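Local coordinates for conserved hypothetical alanine and leucine RICH protein (Mycobacterium tuberculosis, PDB 2WAM) that is of unknown function but belongs to the PAC2 family, a representative of a duplicated gene family in actinobacteria, at residues A[84-89]-A[146-151]; A[90-95]-A[268-273]. One frame throughout, in Å; residues are numbered along the deposited sequence.

Both contacts use helix 81-92 and lie within the PAC2 family region, but they belong to different depths of the fold. Interaction 1 is core packing: the middle of the helix rests on strand 143-148 of the mixed sheet, and the four touching residues are all buried. Interaction 2 is a surface contact, its centre about 12 Å from that of interaction 1, where the end of the same helix and the residue after it meet the loop leading into helix 272-289. Both are apolar, methyl on methyl in the core and leucine on a proline ring at the surface. A probable hydrogen bond from His-88 NE2 to Pro-270 O (2.9 Å) ties them together.

Interaction 1: residues A[84-89]-A[146-151]; sequences LAAAHL and LLAGLE
Ala-86 on helix 81-92 meets Ala-148 on strand 143-148 methyl to methyl, their CB atoms 3.9 Å apart. These two residues are also the nearest CA pair of the two segments, 6.5 Å from CA to CA. Both CB atoms point across the contact, and two methyls alone fill the gap between the CA atoms here.

The second apolar pair lies one helical turn further on. Leu-89 and Leu-146 reach toward each other with one branch each, CD1 to CD1 at 4.3 Å, a looser touch than that of the alanines. In Leu-146 the CG stands anti to the backbone N (chi1 172°), beside the carbonyl carbon, and chi2 of 63° turns CD1 toward Leu-89 and brings CD2 within 4.1 Å of the carbonyl O of Ala-86. This last approach is ordinary van der Waals packing against the helix backbone.

The two segments share no hydrogen bond. The backbone bonds of the strand are spent inside the sheet, Leu-146 pairing with Tyr-134, Leu-147 with Val-69 and Ala-71, and Ala-148 with Ser-132. The axes of the short segments 84-89 and 146-148 come within 9.7 Å and run at 132° to each other, nearer antiparallel than parallel.

The arrangement is a helix packed on one face of the mixed sheet of an alpha/beta fold. Leu-136 of the adjacent strand 131-137 touches both Leu-89 and Leu-146, and Leu-258 of helix 251-265 packs on Ala-85 and Leu-89, while Leu-147 packs on Val-163 of helix 156-169.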
ATOM      1  N   LEU A  84     -12.837  33.999   5.881  1.00 30.51           N
ATOM      2  CA  LEU A  84     -12.558  35.322   5.347  1.00 25.12           C
ATOM      3  C   LEU A  84     -11.085  35.704   5.432  1.00 31.28           C
ATOM      4  O   LEU A  84     -10.531  36.273   4.489  1.00 31.38           O
ATOM      5  CB  LEU A  84     -13.420  36.369   6.062  1.00 23.52           C
ATOM      6  CG  LEU A  84     -14.914  36.232   5.779  1.00 30.61           C
ATOM      7  CD1 LEU A  84     -15.717  37.202   6.640  1.00 30.82           C
ATOM      8  CD2 LEU A  84     -15.194  36.438   4.293  1.00 19.86           C
ATOM      9  N   ALA A  85     -10.456  35.399   6.564  1.00 31.08           N
ATOM     10  CA  ALA A  85      -9.064  35.765   6.766  1.00 32.19           C
ATOM     11  C   ALA A  85      -8.151  34.980   5.836  1.00 33.36           C
ATOM     12  O   ALA A  85      -7.229  35.538   5.248  1.00 38.44           O
ATOM     13  CB  ALA A  85      -8.652  35.598   8.228  1.00 23.97           C
ATOM     14  N   ALA A  86      -8.418  33.690   5.685  1.00 30.41           N
ATOM     15  CA  ALA A  86      -7.621  32.865   4.786  1.00 22.97           C
ATOM     16  C   ALA A  86      -7.806  33.313   3.338  1.00 29.91           C
ATOM     17  O   ALA A  86      -6.849  33.360   2.557  1.00 36.54           O
ATOM     18  CB  ALA A  86      -7.991  31.419   4.946  1.00 18.29           C
ATOM     19  N   ALA A  87      -9.038  33.663   2.985  1.00 23.33           N
ATOM     20  CA  ALA A  87      -9.349  34.050   1.613  1.00 33.56           C
ATOM     21  C   ALA A  87      -8.651  35.351   1.274  1.00 34.36           C
ATOM     22  O   ALA A  87      -8.206  35.555   0.144  1.00 36.63           O
ATOM     23  CB  ALA A  87     -10.867  34.185   1.407  1.00 18.16           C
ATOM     24  N   HIS A  88      -8.556  36.233   2.264  1.00 27.94           N
ATOM     25  CA  HIS A  88      -7.960  37.532   2.022  1.00 22.68           C
ATOM     26  C   HIS A  88      -6.469  37.444   1.796  1.00 28.68           C
ATOM     27  O   HIS A  88      -5.949  38.019   0.846  1.00 28.67           O
ATOM     28  CB  HIS A  88      -8.254  38.536   3.130  1.00 22.88           C
ATOM     29  CG  HIS A  88      -7.642  39.872   2.867  1.00 31.62           C
ATOM     30  ND1 HIS A  88      -8.090  40.706   1.866  1.00 26.14           N
ATOM     31  CD2 HIS A  88      -6.576  40.490   3.430  1.00 28.59           C
ATOM     32  CE1 HIS A  88      -7.339  41.792   1.841  1.00 36.02           C
ATOM     33  NE2 HIS A  88      -6.414  41.684   2.778  1.00 28.32           N
ATOM     34  N   LEU A  89      -5.777  36.728   2.674  1.00 34.85           N
ATOM     35  CA  LEU A  89      -4.358  36.475   2.474  1.00 34.29           C
ATOM     36  C   LEU A  89      -4.083  35.912   1.074  1.00 30.04           C
ATOM     37  O   LEU A  89      -3.252  36.436   0.346  1.00 33.65           O
ATOM     38  CB  LEU A  89      -3.810  35.529   3.548  1.00 25.22           C
ATOM     39  CG  LEU A  89      -3.784  36.037   4.989  1.00 25.31           C
ATOM     40  CD1 LEU A  89      -3.314  34.935   5.947  1.00 20.50           C
ATOM     41  CD2 LEU A  89      -2.909  37.264   5.098  1.00 19.44           C
ATOM     42  N   LEU A 146       0.838  29.197   4.990  1.00 27.29           N
ATOM     43  CA  LEU A 146      -0.566  29.245   5.372  1.00 27.82           C
ATOM     44  C   LEU A 146      -1.164  27.877   5.159  1.00 24.23           C
ATOM     45  O   LEU A 146      -1.151  27.376   4.050  1.00 31.18           O
ATOM     46  CB  LEU A 146      -1.346  30.257   4.522  1.00 28.09           C
ATOM     47  CG  LEU A 146      -2.874  30.229   4.725  1.00 34.06           C
ATOM     48  CD1 LEU A 146      -3.268  30.596   6.158  1.00 27.09           C
ATOM     49  CD2 LEU A 146      -3.601  31.135   3.744  1.00 24.95           C
ATOM     50  N   LEU A 147      -1.671  27.276   6.228  1.00 28.03           N
ATOM     51  CA  LEU A 147      -2.453  26.043   6.152  1.00 26.98           C
ATOM     52  C   LEU A 147      -3.941  26.388   6.248  1.00 25.42           C
ATOM     53  O   LEU A 147      -4.383  26.923   7.265  1.00 30.49           O
ATOM     54  CB  LEU A 147      -2.065  25.098   7.295  1.00 29.57           C
ATOM     55  CG  LEU A 147      -2.890  23.811   7.416  1.00 27.33           C
ATOM     56  CD1 LEU A 147      -2.604  22.859   6.255  1.00 19.53           C
ATOM     57  CD2 LEU A 147      -2.636  23.150   8.742  1.00 21.10           C
ATOM     58  N   ALA A 148      -4.715  26.087   5.201  1.00 23.79           N
ATOM     59  CA  ALA A 148      -6.126  26.506   5.159  1.00 21.00           C
ATOM     60  C   ALA A 148      -7.035  25.541   4.425  1.00 18.33           C
ATOM     61  O   ALA A 148      -6.572  24.684   3.672  1.00 25.94           O
ATOM     62  CB  ALA A 148      -6.263  27.923   4.567  1.00 24.43           C
ATOM     63  N   GLY A 149      -8.335  25.685   4.666  1.00 24.27           N
ATOM     64  CA  GLY A 149      -9.340  24.784   4.126  1.00 22.01           C
ATOM     65  C   GLY A 149     -10.252  24.227   5.205  1.00 29.12           C
ATOM     66  O   GLY A 149     -10.369  24.805   6.288  1.00 29.37           O
ATOM     67  N   LEU A 150     -10.893  23.096   4.918  1.00 27.09           N
ATOM     68  CA  LEU A 150     -11.808  22.455   5.869  1.00 29.68           C
ATOM     69  C   LEU A 150     -11.063  21.703   6.958  1.00 26.83           C
ATOM     70  O   LEU A 150     -10.112  20.986   6.676  1.00 31.04           O
ATOM     71  CB  LEU A 150     -12.728  21.460   5.154  1.00 18.46           C
ATOM     72  CG  LEU A 150     -13.509  22.001   3.963  1.00 25.90           C
ATOM     73  CD1 LEU A 150     -14.679  21.107   3.638  1.00 27.39           C
ATOM     74  CD2 LEU A 150     -14.001  23.390   4.269  1.00 20.58           C
ATOM     75  N   GLU A 151     -11.502  21.854   8.200  1.00 26.43           N
ATOM     76  CA  GLU A 151     -11.119  20.907   9.246  1.00 27.01           C
ATOM     77  C   GLU A 151     -11.561  19.501   8.831  1.00 30.49           C
ATOM     78  O   GLU A 151     -12.730  19.286   8.513  1.00 29.26           O
ATOM     79  CB  GLU A 151     -11.780  21.290  10.566  1.00 26.83           C
ATOM     80  CG  GLU A 151     -11.511  20.346  11.719  1.00 28.24           C
ATOM     81  CD  GLU A 151     -12.347  20.696  12.930  1.00 33.45           C
ATOM     82  OE1 GLU A 151     -13.586  20.726  12.797  1.00 43.31           O
ATOM     83  OE2 GLU A 151     -11.776  20.954  14.008  1.00 27.55           O
TER

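Interaction 2: residues A[90-95]-A[268-273]; sequences KAALDT and QLPLAV
Leu-93 packs on Pro-270 and Leu-269 where helix 81-92 gives way to strand 94-101, a helix-to-strand connection of the alpha/beta fold, at the surface of the chain. Leu-93 is the first residue to leave helical backbone angles, and its CB points to the loop ahead of helix 272-289. From CB the chain runs to CG anti to the carbonyl carbon (chi1 -68°), and CG already lies 4.0 Å from Pro-270 CD. There it forks. CD2 presses on the proline ring, equally near CD and CG at 3.7 Å, and CD1 lies against Leu-269 CD2 at 3.9 Å and still brushes Pro-270 CD. The two leucine side chains cross at about a right angle; Leu-269 sends its CB past the contact and brings its CD2 onto Leu-93. Phe-144 of strand 143-148 touches both leucines from the sheet, and Ala-262 of helix 251-265 packs on Leu-269.

Ala-92 adds a methyl beside the ring, its CB 4.1 Å from Pro-270 CG. Two residues on from Leu-93, Thr-95 OG1 donates to Leu-93 O at 3.1 Å, from 46° above the carbonyl plane.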
ATOM      1  N   LYS A  90      -4.780  34.846   0.697  1.00 28.61           N
ATOM      2  CA  LYS A  90      -4.549  34.233  -0.607  1.00 32.17           C
ATOM      3  C   LYS A  90      -4.841  35.177  -1.789  1.00 31.29           C
ATOM      4  O   LYS A  90      -4.210  35.074  -2.835  1.00 27.54           O
ATOM      5  CB  LYS A  90      -5.350  32.944  -0.738  1.00 27.55           C
ATOM      6  CG  LYS A  90      -4.996  31.894   0.298  1.00 31.66           C
ATOM      7  CD  LYS A  90      -6.168  30.940   0.564  1.00 29.70           C
ATOM      8  CE  LYS A  90      -6.406  30.019  -0.611  1.00 38.15           C
ATOM      9  NZ  LYS A  90      -7.792  29.487  -0.614  1.00 44.18           N
ATOM     10  N   ALA A  91      -5.780  36.099  -1.608  1.00 32.77           N
ATOM     11  CA  ALA A  91      -6.195  37.025  -2.662  1.00 37.94           C
ATOM     12  C   ALA A  91      -5.301  38.267  -2.771  1.00 38.58           C
ATOM     13  O   ALA A  91      -5.131  38.830  -3.842  1.00 31.91           O
ATOM     14  CB  ALA A  91      -7.643  37.448  -2.430  1.00 35.56           C
ATOM     15  N   ALA A  92      -4.738  38.686  -1.646  1.00 35.78           N
ATOM     16  CA  ALA A  92      -4.014  39.937  -1.568  1.00 30.91           C
ATOM     17  C   ALA A  92      -2.495  39.785  -1.716  1.00 33.09           C
ATOM     18  O   ALA A  92      -1.808  40.740  -2.068  1.00 31.89           O
ATOM     19  CB  ALA A  92      -4.363  40.658  -0.260  1.00 23.05           C
ATOM     20  N   LEU A  93      -1.977  38.586  -1.465  1.00 35.25           N
ATOM     21  CA  LEU A  93      -0.535  38.326  -1.535  1.00 23.28           C
ATOM     22  C   LEU A  93      -0.164  37.241  -2.539  1.00 31.76           C
ATOM     23  O   LEU A  93      -0.994  36.399  -2.883  1.00 41.79           O
ATOM     24  CB  LEU A  93      -0.019  37.947  -0.160  1.00 22.45           C
ATOM     25  CG  LEU A  93      -0.055  39.089   0.853  1.00 30.67           C
ATOM     26  CD1 LEU A  93       0.199  38.537   2.224  1.00 19.76           C
ATOM     27  CD2 LEU A  93       0.958  40.198   0.504  1.00 27.87           C
ATOM     28  N   ASP A  94       1.079  37.269  -3.018  1.00 32.64           N
ATOM     29  CA  ASP A  94       1.577  36.228  -3.919  1.00 36.85           C
ATOM     30  C   ASP A  94       1.488  34.864  -3.243  1.00 36.23           C
ATOM     31  O   ASP A  94       2.042  34.662  -2.167  1.00 37.66           O
ATOM     32  CB  ASP A  94       3.025  36.509  -4.338  1.00 46.27           C
ATOM     33  CG  ASP A  94       3.131  37.559  -5.450  1.00 58.05           C
ATOM     34  OD1 ASP A  94       2.074  38.011  -5.952  1.00 58.88           O
ATOM     35  OD2 ASP A  94       4.277  37.933  -5.822  1.00 54.79           O
ATOM     36  N   THR A  95       0.803  33.924  -3.882  1.00 35.28           N
ATOM     37  CA  THR A  95       0.522  32.629  -3.264  1.00 30.97           C
ATOM     38  C   THR A  95       0.986  31.458  -4.115  1.00 29.71           C
ATOM     39  O   THR A  95       0.653  31.374  -5.294  1.00 39.22           O
ATOM     40  CB  THR A  95      -0.984  32.447  -3.042  1.00 37.10           C
ATOM     41  OG1 THR A  95      -1.453  33.400  -2.083  1.00 41.51           O
ATOM     42  CG2 THR A  95      -1.270  31.057  -2.539  1.00 39.05           C
ATOM     43  N   GLN A 268       4.068  42.097   7.272  1.00 35.19           N
ATOM     44  CA  GLN A 268       3.364  43.253   6.764  1.00 39.08           C
ATOM     45  C   GLN A 268       2.247  42.747   5.866  1.00 39.52           C
ATOM     46  O   GLN A 268       2.492  42.233   4.776  1.00 36.55           O
ATOM     47  CB  GLN A 268       4.317  44.195   6.028  1.00 40.64           C
ATOM     48  CG  GLN A 268       5.404  44.740   6.923  1.00 51.57           C
ATOM     49  CD  GLN A 268       6.000  46.041   6.420  1.00 64.15           C
ATOM     50  OE1 GLN A 268       5.421  46.724   5.572  1.00 64.88           O
ATOM     51  NE2 GLN A 268       7.163  46.393   6.949  1.00 66.51           N
ATOM     52  N   LEU A 269       1.015  42.878   6.347  1.00 36.40           N
ATOM     53  CA  LEU A 269      -0.131  42.340   5.636  1.00 33.42           C
ATOM     54  C   LEU A 269      -1.009  43.469   5.098  1.00 40.36           C
ATOM     55  O   LEU A 269      -1.415  44.348   5.858  1.00 44.40           O
ATOM     56  CB  LEU A 269      -0.913  41.399   6.558  1.00 30.07           C
ATOM     57  CG  LEU A 269      -0.121  40.219   7.160  1.00 28.17           C
ATOM     58  CD1 LEU A 269      -0.951  39.388   8.147  1.00 23.51           C
ATOM     59  CD2 LEU A 269       0.433  39.333   6.055  1.00 20.69           C
ATOM     60  N   PRO A 270      -1.273  43.465   3.773  1.00 38.00           N
ATOM     61  CA  PRO A 270      -2.080  44.524   3.145  1.00 32.14           C
ATOM     62  C   PRO A 270      -3.560  44.305   3.400  1.00 35.34           C
ATOM     63  O   PRO A 270      -4.192  43.529   2.693  1.00 42.51           O
ATOM     64  CB  PRO A 270      -1.780  44.364   1.651  1.00 31.10           C
ATOM     65  CG  PRO A 270      -1.385  42.930   1.492  1.00 33.60           C
ATOM     66  CD  PRO A 270      -0.760  42.492   2.788  1.00 30.23           C
ATOM     67  N   LEU A 271      -4.109  45.012   4.380  1.00 37.55           N
ATOM     68  CA  LEU A 271      -5.448  44.724   4.874  1.00 34.58           C
ATOM     69  C   LEU A 271      -6.501  45.702   4.393  1.00 30.05           C
ATOM     70  O   LEU A 271      -7.667  45.563   4.751  1.00 32.56           O
ATOM     71  CB  LEU A 271      -5.447  44.679   6.409  1.00 31.04           C
ATOM     72  CG  LEU A 271      -4.570  43.593   7.037  1.00 27.92           C
ATOM     73  CD1 LEU A 271      -4.888  43.445   8.509  1.00 25.57           C
ATOM     74  CD2 LEU A 271      -4.751  42.267   6.304  1.00 27.52           C
ATOM     75  N   ALA A 272      -6.095  46.676   3.580  1.00 29.07           N
ATOM     76  CA  ALA A 272      -6.982  47.770   3.168  1.00 33.06           C
ATOM     77  C   ALA A 272      -8.343  47.317   2.629  1.00 36.75           C
ATOM     78  O   ALA A 272      -9.383  47.802   3.069  1.00 34.37           O
ATOM     79  CB  ALA A 272      -6.283  48.684   2.155  1.00 40.71           C
ATOM     80  N   VAL A 273      -8.332  46.391   1.678  1.00 29.26           N
ATOM     81  CA  VAL A 273      -9.563  45.952   1.037  1.00 33.39           C
ATOM     82  C   VAL A 273     -10.489  45.222   2.026  1.00 32.20           C
ATOM     83  O   VAL A 273     -11.711  45.332   1.971  1.00 32.82           O
ATOM     84  CB  VAL A 273      -9.244  45.089  -0.213  1.00 35.33           C
ATOM     85  CG1 VAL A 273     -10.506  44.450  -0.779  1.00 26.27           C
ATOM     86  CG2 VAL A 273      -8.541  45.945  -1.266  1.00 30.45           C
TER